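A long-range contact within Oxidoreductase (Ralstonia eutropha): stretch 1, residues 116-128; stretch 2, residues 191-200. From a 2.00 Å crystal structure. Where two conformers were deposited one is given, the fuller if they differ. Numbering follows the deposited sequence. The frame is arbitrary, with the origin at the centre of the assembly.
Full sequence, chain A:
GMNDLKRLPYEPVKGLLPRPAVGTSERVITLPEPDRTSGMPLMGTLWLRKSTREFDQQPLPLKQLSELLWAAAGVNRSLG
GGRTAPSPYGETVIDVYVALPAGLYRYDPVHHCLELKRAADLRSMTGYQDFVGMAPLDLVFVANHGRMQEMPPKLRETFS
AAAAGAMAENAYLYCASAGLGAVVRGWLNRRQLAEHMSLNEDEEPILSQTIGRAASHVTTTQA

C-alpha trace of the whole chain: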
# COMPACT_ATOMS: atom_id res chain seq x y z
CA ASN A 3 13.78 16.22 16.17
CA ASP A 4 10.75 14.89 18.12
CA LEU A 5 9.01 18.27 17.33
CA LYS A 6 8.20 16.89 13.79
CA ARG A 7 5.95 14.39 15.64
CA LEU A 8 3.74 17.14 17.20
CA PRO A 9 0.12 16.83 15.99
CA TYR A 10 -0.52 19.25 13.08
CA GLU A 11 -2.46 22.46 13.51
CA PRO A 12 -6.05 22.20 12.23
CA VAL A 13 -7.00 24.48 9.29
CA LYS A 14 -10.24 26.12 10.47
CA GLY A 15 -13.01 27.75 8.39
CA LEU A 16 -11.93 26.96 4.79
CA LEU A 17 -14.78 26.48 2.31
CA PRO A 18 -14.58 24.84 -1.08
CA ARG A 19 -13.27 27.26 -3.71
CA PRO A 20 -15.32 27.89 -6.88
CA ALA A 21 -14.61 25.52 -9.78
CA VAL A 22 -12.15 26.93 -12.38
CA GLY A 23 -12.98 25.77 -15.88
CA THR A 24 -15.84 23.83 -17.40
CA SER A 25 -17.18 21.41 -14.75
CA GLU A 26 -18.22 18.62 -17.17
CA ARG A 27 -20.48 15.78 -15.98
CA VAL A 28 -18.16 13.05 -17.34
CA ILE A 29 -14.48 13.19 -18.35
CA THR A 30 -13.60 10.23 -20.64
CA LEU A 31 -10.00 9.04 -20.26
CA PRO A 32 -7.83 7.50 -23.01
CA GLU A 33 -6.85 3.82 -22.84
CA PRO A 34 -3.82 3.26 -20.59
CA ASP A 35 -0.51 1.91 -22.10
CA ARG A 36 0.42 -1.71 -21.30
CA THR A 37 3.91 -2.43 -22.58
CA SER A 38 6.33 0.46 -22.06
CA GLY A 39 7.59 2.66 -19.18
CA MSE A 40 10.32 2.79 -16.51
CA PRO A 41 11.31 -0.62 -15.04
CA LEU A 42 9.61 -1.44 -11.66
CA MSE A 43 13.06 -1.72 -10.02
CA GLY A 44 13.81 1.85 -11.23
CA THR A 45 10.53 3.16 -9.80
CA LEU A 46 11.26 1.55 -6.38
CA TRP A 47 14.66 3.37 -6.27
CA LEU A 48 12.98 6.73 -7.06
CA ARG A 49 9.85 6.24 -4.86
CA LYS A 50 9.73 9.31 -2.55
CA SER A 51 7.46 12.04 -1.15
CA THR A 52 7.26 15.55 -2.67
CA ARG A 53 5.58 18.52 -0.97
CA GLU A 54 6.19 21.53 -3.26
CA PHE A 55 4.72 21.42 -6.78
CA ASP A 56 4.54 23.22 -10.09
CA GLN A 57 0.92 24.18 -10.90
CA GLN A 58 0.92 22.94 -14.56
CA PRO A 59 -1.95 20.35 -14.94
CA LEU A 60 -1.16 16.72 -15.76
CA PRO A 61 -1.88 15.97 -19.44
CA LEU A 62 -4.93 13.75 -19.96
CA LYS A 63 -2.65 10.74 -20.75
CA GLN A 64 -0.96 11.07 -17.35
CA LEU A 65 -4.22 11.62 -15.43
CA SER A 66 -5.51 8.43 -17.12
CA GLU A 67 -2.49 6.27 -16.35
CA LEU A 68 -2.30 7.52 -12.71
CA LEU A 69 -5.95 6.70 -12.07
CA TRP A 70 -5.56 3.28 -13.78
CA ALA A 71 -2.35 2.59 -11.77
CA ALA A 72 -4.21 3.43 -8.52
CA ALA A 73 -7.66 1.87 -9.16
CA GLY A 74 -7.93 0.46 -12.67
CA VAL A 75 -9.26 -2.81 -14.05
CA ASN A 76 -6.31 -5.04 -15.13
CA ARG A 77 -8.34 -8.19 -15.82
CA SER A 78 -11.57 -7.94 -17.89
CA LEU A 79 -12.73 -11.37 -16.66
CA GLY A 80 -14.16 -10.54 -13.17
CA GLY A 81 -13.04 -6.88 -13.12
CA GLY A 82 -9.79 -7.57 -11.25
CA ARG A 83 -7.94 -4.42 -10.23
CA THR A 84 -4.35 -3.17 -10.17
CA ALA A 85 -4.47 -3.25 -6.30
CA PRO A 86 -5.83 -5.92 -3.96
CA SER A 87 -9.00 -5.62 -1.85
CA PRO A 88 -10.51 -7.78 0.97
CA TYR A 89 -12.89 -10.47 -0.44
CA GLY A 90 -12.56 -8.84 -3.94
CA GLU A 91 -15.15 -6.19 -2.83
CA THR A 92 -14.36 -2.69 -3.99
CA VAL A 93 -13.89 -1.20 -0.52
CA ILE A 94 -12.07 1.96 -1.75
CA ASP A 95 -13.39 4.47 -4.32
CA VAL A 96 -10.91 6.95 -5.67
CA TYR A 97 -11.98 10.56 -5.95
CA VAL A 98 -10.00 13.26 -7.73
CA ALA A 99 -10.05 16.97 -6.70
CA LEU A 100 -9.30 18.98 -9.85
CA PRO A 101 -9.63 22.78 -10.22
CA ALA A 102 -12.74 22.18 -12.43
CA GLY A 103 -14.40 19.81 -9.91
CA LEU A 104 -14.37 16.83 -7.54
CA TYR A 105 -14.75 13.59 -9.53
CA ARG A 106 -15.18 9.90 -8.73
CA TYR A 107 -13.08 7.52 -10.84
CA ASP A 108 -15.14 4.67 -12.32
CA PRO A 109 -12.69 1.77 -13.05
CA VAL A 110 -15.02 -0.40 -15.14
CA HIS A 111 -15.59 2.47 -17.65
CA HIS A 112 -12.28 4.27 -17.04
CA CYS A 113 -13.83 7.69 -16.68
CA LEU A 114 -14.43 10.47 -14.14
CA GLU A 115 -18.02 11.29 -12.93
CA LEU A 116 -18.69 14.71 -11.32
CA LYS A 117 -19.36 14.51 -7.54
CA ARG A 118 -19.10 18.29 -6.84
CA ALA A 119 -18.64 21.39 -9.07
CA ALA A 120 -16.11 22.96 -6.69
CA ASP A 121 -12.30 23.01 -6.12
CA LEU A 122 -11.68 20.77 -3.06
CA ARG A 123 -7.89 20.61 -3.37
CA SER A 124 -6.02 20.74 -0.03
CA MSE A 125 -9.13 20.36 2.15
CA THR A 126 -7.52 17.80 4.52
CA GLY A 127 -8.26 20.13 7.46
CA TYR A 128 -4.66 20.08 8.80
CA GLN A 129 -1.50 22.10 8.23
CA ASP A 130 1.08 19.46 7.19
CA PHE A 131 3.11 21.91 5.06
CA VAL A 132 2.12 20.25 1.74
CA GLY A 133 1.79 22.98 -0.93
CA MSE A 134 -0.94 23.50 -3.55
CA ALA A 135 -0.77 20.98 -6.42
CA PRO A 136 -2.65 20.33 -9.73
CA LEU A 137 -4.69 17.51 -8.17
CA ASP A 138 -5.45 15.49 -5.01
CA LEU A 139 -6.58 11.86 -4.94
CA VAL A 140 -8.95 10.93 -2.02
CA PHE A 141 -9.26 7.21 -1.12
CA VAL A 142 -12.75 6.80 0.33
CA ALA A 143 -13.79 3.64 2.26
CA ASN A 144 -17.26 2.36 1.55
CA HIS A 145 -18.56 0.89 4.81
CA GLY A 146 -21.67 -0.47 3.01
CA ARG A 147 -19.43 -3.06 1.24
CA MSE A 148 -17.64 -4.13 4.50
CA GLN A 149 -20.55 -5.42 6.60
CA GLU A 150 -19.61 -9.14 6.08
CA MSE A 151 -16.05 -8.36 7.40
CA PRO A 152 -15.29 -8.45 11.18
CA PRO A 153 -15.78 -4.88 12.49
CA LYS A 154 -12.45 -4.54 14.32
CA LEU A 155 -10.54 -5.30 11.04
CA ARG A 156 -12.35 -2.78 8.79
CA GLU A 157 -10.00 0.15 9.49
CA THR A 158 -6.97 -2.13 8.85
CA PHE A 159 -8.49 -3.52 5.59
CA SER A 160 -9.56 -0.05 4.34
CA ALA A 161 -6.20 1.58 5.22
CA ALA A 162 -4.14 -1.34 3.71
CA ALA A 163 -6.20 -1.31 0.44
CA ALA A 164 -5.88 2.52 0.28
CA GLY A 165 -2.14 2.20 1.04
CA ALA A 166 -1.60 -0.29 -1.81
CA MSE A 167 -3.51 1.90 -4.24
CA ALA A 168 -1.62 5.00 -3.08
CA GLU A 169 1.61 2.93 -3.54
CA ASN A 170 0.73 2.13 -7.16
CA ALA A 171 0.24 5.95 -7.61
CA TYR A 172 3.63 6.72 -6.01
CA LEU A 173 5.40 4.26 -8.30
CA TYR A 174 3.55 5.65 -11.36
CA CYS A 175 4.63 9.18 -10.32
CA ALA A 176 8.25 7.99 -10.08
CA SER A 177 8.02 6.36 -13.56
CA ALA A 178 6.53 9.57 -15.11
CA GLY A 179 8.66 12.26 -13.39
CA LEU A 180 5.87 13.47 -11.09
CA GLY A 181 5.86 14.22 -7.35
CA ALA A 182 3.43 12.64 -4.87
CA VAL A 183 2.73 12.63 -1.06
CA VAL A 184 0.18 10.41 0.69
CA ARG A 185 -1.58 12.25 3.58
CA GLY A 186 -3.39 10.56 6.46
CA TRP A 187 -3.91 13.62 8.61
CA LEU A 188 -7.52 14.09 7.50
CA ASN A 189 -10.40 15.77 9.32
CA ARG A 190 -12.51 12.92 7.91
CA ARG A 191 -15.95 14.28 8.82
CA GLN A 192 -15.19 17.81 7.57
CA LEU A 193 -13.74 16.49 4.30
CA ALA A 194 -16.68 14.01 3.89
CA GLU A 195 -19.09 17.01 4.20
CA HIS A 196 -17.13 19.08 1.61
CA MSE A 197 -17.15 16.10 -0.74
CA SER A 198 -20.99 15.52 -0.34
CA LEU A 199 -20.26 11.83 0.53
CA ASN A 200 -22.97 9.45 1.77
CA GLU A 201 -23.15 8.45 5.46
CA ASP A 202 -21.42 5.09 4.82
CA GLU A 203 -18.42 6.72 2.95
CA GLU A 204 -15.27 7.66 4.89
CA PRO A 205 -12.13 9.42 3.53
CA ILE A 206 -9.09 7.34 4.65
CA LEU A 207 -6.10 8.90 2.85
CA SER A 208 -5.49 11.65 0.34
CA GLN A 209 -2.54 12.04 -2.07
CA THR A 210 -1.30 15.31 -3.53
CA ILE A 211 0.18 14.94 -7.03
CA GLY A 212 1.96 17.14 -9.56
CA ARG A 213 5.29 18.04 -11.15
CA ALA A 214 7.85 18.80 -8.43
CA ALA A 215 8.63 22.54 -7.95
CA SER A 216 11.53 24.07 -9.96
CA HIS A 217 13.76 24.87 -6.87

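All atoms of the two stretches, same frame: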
# COMPACT_ATOMS: atom_id res chain seq x y z
N LEU A 116 -18.63 13.54 -12.23
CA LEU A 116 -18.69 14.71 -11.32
C LEU A 116 -19.46 14.39 -10.03
O LEU A 116 -20.55 13.84 -10.08
CB LEU A 116 -19.27 15.93 -12.05
CG LEU A 116 -19.33 17.28 -11.30
CD1 LEU A 116 -17.93 17.78 -10.98
CD2 LEU A 116 -20.13 18.28 -12.16
N LYS A 117 -18.81 14.65 -8.90
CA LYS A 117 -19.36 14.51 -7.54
C LYS A 117 -19.70 15.90 -7.00
O LYS A 117 -20.75 16.06 -6.37
CB LYS A 117 -18.33 13.84 -6.62
CG LYS A 117 -18.78 13.59 -5.17
CD LYS A 117 -19.95 12.57 -5.07
CE LYS A 117 -20.56 12.63 -3.69
NZ LYS A 117 -21.81 11.85 -3.51
N ARG A 118 -18.81 16.88 -7.21
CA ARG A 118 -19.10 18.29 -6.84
C ARG A 118 -18.39 19.35 -7.72
O ARG A 118 -17.17 19.32 -7.89
CB ARG A 118 -18.77 18.49 -5.35
CG ARG A 118 -19.46 19.71 -4.82
CD ARG A 118 -19.22 19.93 -3.37
NE ARG A 118 -19.89 21.17 -3.01
CZ ARG A 118 -19.89 21.75 -1.82
NH1 ARG A 118 -19.24 21.22 -0.78
NH2 ARG A 118 -20.56 22.87 -1.66
N ALA A 119 -19.16 20.30 -8.23
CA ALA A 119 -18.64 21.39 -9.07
C ALA A 119 -18.01 22.46 -8.17
O ALA A 119 -18.55 23.52 -7.98
CB ALA A 119 -19.76 21.98 -9.98
N ALA A 120 -16.88 22.11 -7.59
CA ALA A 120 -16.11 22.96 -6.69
C ALA A 120 -14.67 22.44 -6.63
O ALA A 120 -14.41 21.22 -6.87
CB ALA A 120 -16.72 22.97 -5.30
N ASP A 121 -13.74 23.33 -6.28
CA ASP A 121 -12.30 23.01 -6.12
C ASP A 121 -12.04 22.63 -4.67
O ASP A 121 -11.96 23.52 -3.80
CB ASP A 121 -11.44 24.20 -6.61
CG ASP A 121 -9.94 24.01 -6.39
OD1 ASP A 121 -9.44 22.91 -6.01
OD2 ASP A 121 -9.23 25.00 -6.58
N LEU A 122 -11.91 21.31 -4.41
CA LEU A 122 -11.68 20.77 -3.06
C LEU A 122 -10.22 20.36 -2.83
O LEU A 122 -9.92 19.51 -1.98
CB LEU A 122 -12.63 19.60 -2.76
CG LEU A 122 -14.09 19.98 -2.53
CD1 LEU A 122 -14.78 20.35 -3.81
CD2 LEU A 122 -14.80 18.82 -1.88
N ARG A 123 -9.29 20.94 -3.58
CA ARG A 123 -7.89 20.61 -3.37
C ARG A 123 -7.44 21.20 -2.02
O ARG A 123 -7.85 22.30 -1.64
CB ARG A 123 -7.03 21.14 -4.48
CG ARG A 123 -7.28 20.41 -5.79
CD ARG A 123 -6.45 21.05 -6.88
NE ARG A 123 -6.88 22.43 -7.11
CZ ARG A 123 -6.16 23.38 -7.69
NH1 ARG A 123 -4.93 23.16 -8.16
NH2 ARG A 123 -6.69 24.59 -7.83
N SER A 124 -6.55 20.45 -1.37
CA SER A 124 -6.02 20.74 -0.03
C SER A 124 -7.09 21.16 1.00
O SER A 124 -7.07 22.26 1.56
CB SER A 124 -4.80 21.66 -0.06
OG SER A 124 -5.14 22.89 -0.64
N MSE A 125 -8.04 20.24 1.19
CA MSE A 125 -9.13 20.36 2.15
C MSE A 125 -8.98 19.25 3.20
O MSE A 125 -9.97 18.76 3.74
CB MSE A 125 -10.49 20.28 1.43
CG MSE A 125 -10.74 21.38 0.45
SE MSE A 125 -10.87 23.10 1.33
CE MSE A 125 -12.31 22.64 2.51
N THR A 126 -7.74 18.85 3.50
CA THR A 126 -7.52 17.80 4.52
C THR A 126 -7.87 18.28 5.93
O THR A 126 -8.05 17.46 6.79
CB THR A 126 -6.07 17.28 4.58
OG1 THR A 126 -5.22 18.32 5.07
CG2 THR A 126 -5.59 16.75 3.23
N GLY A 127 -7.95 19.58 6.16
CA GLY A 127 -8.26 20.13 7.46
C GLY A 127 -7.08 20.25 8.42
O GLY A 127 -7.28 20.60 9.57
N TYR A 128 -5.86 19.93 7.97
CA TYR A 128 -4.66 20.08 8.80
C TYR A 128 -3.50 20.71 8.04
O TYR A 128 -3.35 20.48 6.83
CB TYR A 128 -4.22 18.74 9.35
CG TYR A 128 -5.17 18.20 10.39
CD1 TYR A 128 -6.17 17.29 10.04
CD2 TYR A 128 -5.11 18.66 11.71
CE1 TYR A 128 -7.06 16.79 11.00
CE2 TYR A 128 -6.02 18.21 12.67
CZ TYR A 128 -6.97 17.26 12.31
OH TYR A 128 -7.82 16.79 13.24
N ARG A 191 -14.57 13.78 8.86
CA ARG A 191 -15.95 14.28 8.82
C ARG A 191 -16.12 15.61 8.06
O ARG A 191 -17.10 15.78 7.30
CB ARG A 191 -16.55 14.38 10.22
CG ARG A 191 -16.74 13.01 10.88
CD ARG A 191 -17.28 13.22 12.26
NE ARG A 191 -18.60 13.88 12.21
CZ ARG A 191 -19.17 14.58 13.19
NH1 ARG A 191 -18.56 14.78 14.37
NH2 ARG A 191 -20.37 15.09 12.97
N GLN A 192 -15.18 16.53 8.27
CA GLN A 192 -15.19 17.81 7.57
C GLN A 192 -15.00 17.60 6.06
O GLN A 192 -15.72 18.18 5.25
CB GLN A 192 -14.10 18.69 8.14
CG GLN A 192 -13.95 20.04 7.54
CD GLN A 192 -12.92 20.83 8.30
OE1 GLN A 192 -13.23 21.39 9.35
NE2 GLN A 192 -11.68 20.85 7.80
N LEU A 193 -14.02 16.79 5.69
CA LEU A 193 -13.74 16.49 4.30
C LEU A 193 -14.92 15.73 3.66
O LEU A 193 -15.27 16.04 2.54
CB LEU A 193 -12.42 15.72 4.11
CG LEU A 193 -11.95 15.47 2.66
CD1 LEU A 193 -11.87 16.81 1.89
CD2 LEU A 193 -10.61 14.74 2.64
N ALA A 194 -15.52 14.78 4.39
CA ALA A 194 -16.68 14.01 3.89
C ALA A 194 -17.84 14.98 3.55
O ALA A 194 -18.47 14.86 2.50
CB ALA A 194 -17.13 12.96 4.89
N GLU A 195 -18.08 15.95 4.42
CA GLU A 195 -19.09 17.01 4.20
C GLU A 195 -18.78 17.85 2.94
O GLU A 195 -19.66 18.08 2.12
CB GLU A 195 -19.19 17.91 5.45
CG GLU A 195 -19.88 19.28 5.29
CD GLU A 195 -21.31 19.17 4.84
OE1 GLU A 195 -21.93 18.11 5.08
OE2 GLU A 195 -21.85 20.17 4.29
N HIS A 196 -17.53 18.30 2.80
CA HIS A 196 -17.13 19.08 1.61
C HIS A 196 -17.30 18.30 0.33
O HIS A 196 -17.73 18.86 -0.68
CB HIS A 196 -15.70 19.63 1.72
CG HIS A 196 -15.54 20.67 2.78
ND1 HIS A 196 -16.39 21.74 2.90
CD2 HIS A 196 -14.61 20.82 3.76
CE1 HIS A 196 -16.01 22.49 3.92
NE2 HIS A 196 -14.93 21.96 4.45
N MSE A 197 -17.03 16.99 0.39
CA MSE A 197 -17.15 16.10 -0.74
C MSE A 197 -18.58 15.59 -1.05
O MSE A 197 -18.74 14.87 -2.04
CB MSE A 197 -16.22 14.89 -0.55
CG MSE A 197 -14.73 15.25 -0.57
SE MSE A 197 -13.70 13.67 -0.10
CE MSE A 197 -13.88 12.63 -1.73
N SER A 198 -19.58 15.94 -0.20
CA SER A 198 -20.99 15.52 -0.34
C SER A 198 -21.09 13.97 -0.36
O SER A 198 -21.87 13.40 -1.12
CB SER A 198 -21.63 16.15 -1.59
OG SER A 198 -21.47 17.59 -1.61
N LEU A 199 -20.28 13.30 0.46
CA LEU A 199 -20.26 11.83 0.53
C LEU A 199 -21.48 11.34 1.29
O LEU A 199 -22.05 12.08 2.08
CB LEU A 199 -19.01 11.31 1.26
CG LEU A 199 -17.63 11.52 0.66
CD1 LEU A 199 -16.53 10.94 1.55
CD2 LEU A 199 -17.54 10.97 -0.77
N ASN A 200 -21.86 10.09 1.05
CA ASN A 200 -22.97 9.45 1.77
C ASN A 200 -22.51 9.12 3.17
O ASN A 200 -21.30 9.12 3.43
CB ASN A 200 -23.37 8.14 1.09
CG ASN A 200 -23.90 8.36 -0.30
OD1 ASN A 200 -24.57 9.36 -0.57
ND2 ASN A 200 -23.63 7.43 -1.19
O HOH W 1 -22.43 17.67 -4.69
O HOH W 2 -19.02 22.46 1.77
O HOH W 3 -11.47 20.59 5.20

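What anchors stretch 1 to the end of the helix in stretch 2? Two long basic side chains reach backbone carbonyls there. Arg118, extended with its first three chi angles all t, places NH1 2.8 Å from His196 O in a nearly straight hydrogen bond, the oxygen lying at the guanidinium edge. Lys117 NZ makes a weak hydrogen bond to Ser198 O, also at 2.8 Å. Ser198 has positive phi in a Schellman motif, with Ser198 N bonded to Glu195 O and Leu199 N to Ala194 O; carbonyls in this closing turn remain available to cationic donors.

How does water extend these links? Three waters bridge the stretches. One donates to Lys117 O at 2.9 Å and lies 3.2 Å from Ser198 OG. A second accepts from Arg118 NH1 at 2.8 Å and sits 3.0 Å from His196 ND1, so Arg118 reaches His196 both directly and through solvent. The third donates to Met125 O at 2.8 Å and accepts from Gln192 NE2 at 2.6 Å.

What fills the buried centre? Met125, a selenomethionine, folds back with all three chi angles m and lays its methyl over one face of the His196 ring, CE 3.5 Å from the ring centroid in a CH-pi contact. Met125 CB also packs 3.8 Å from Leu193 CD1. Beside them, Leu122 CD2 lies 3.8 Å from both His196 CB and Met197 CG, its buried, branched apolar end fitting against these carbons and, at 3.2 Å from CD2, against His196 O.

Why is there a glycine at 127? At the backbone angles of Gly127, with phi 83°, a CB would be jammed against the preceding carbonyl oxygen, and an ideal CB on Gly127 would lie only 2.8 Å from Gln192 NE2. Without one, Gly127 CA approaches Gln192 NE2 to 3.5 Å, letting the extended glutamine lie close to the backbone.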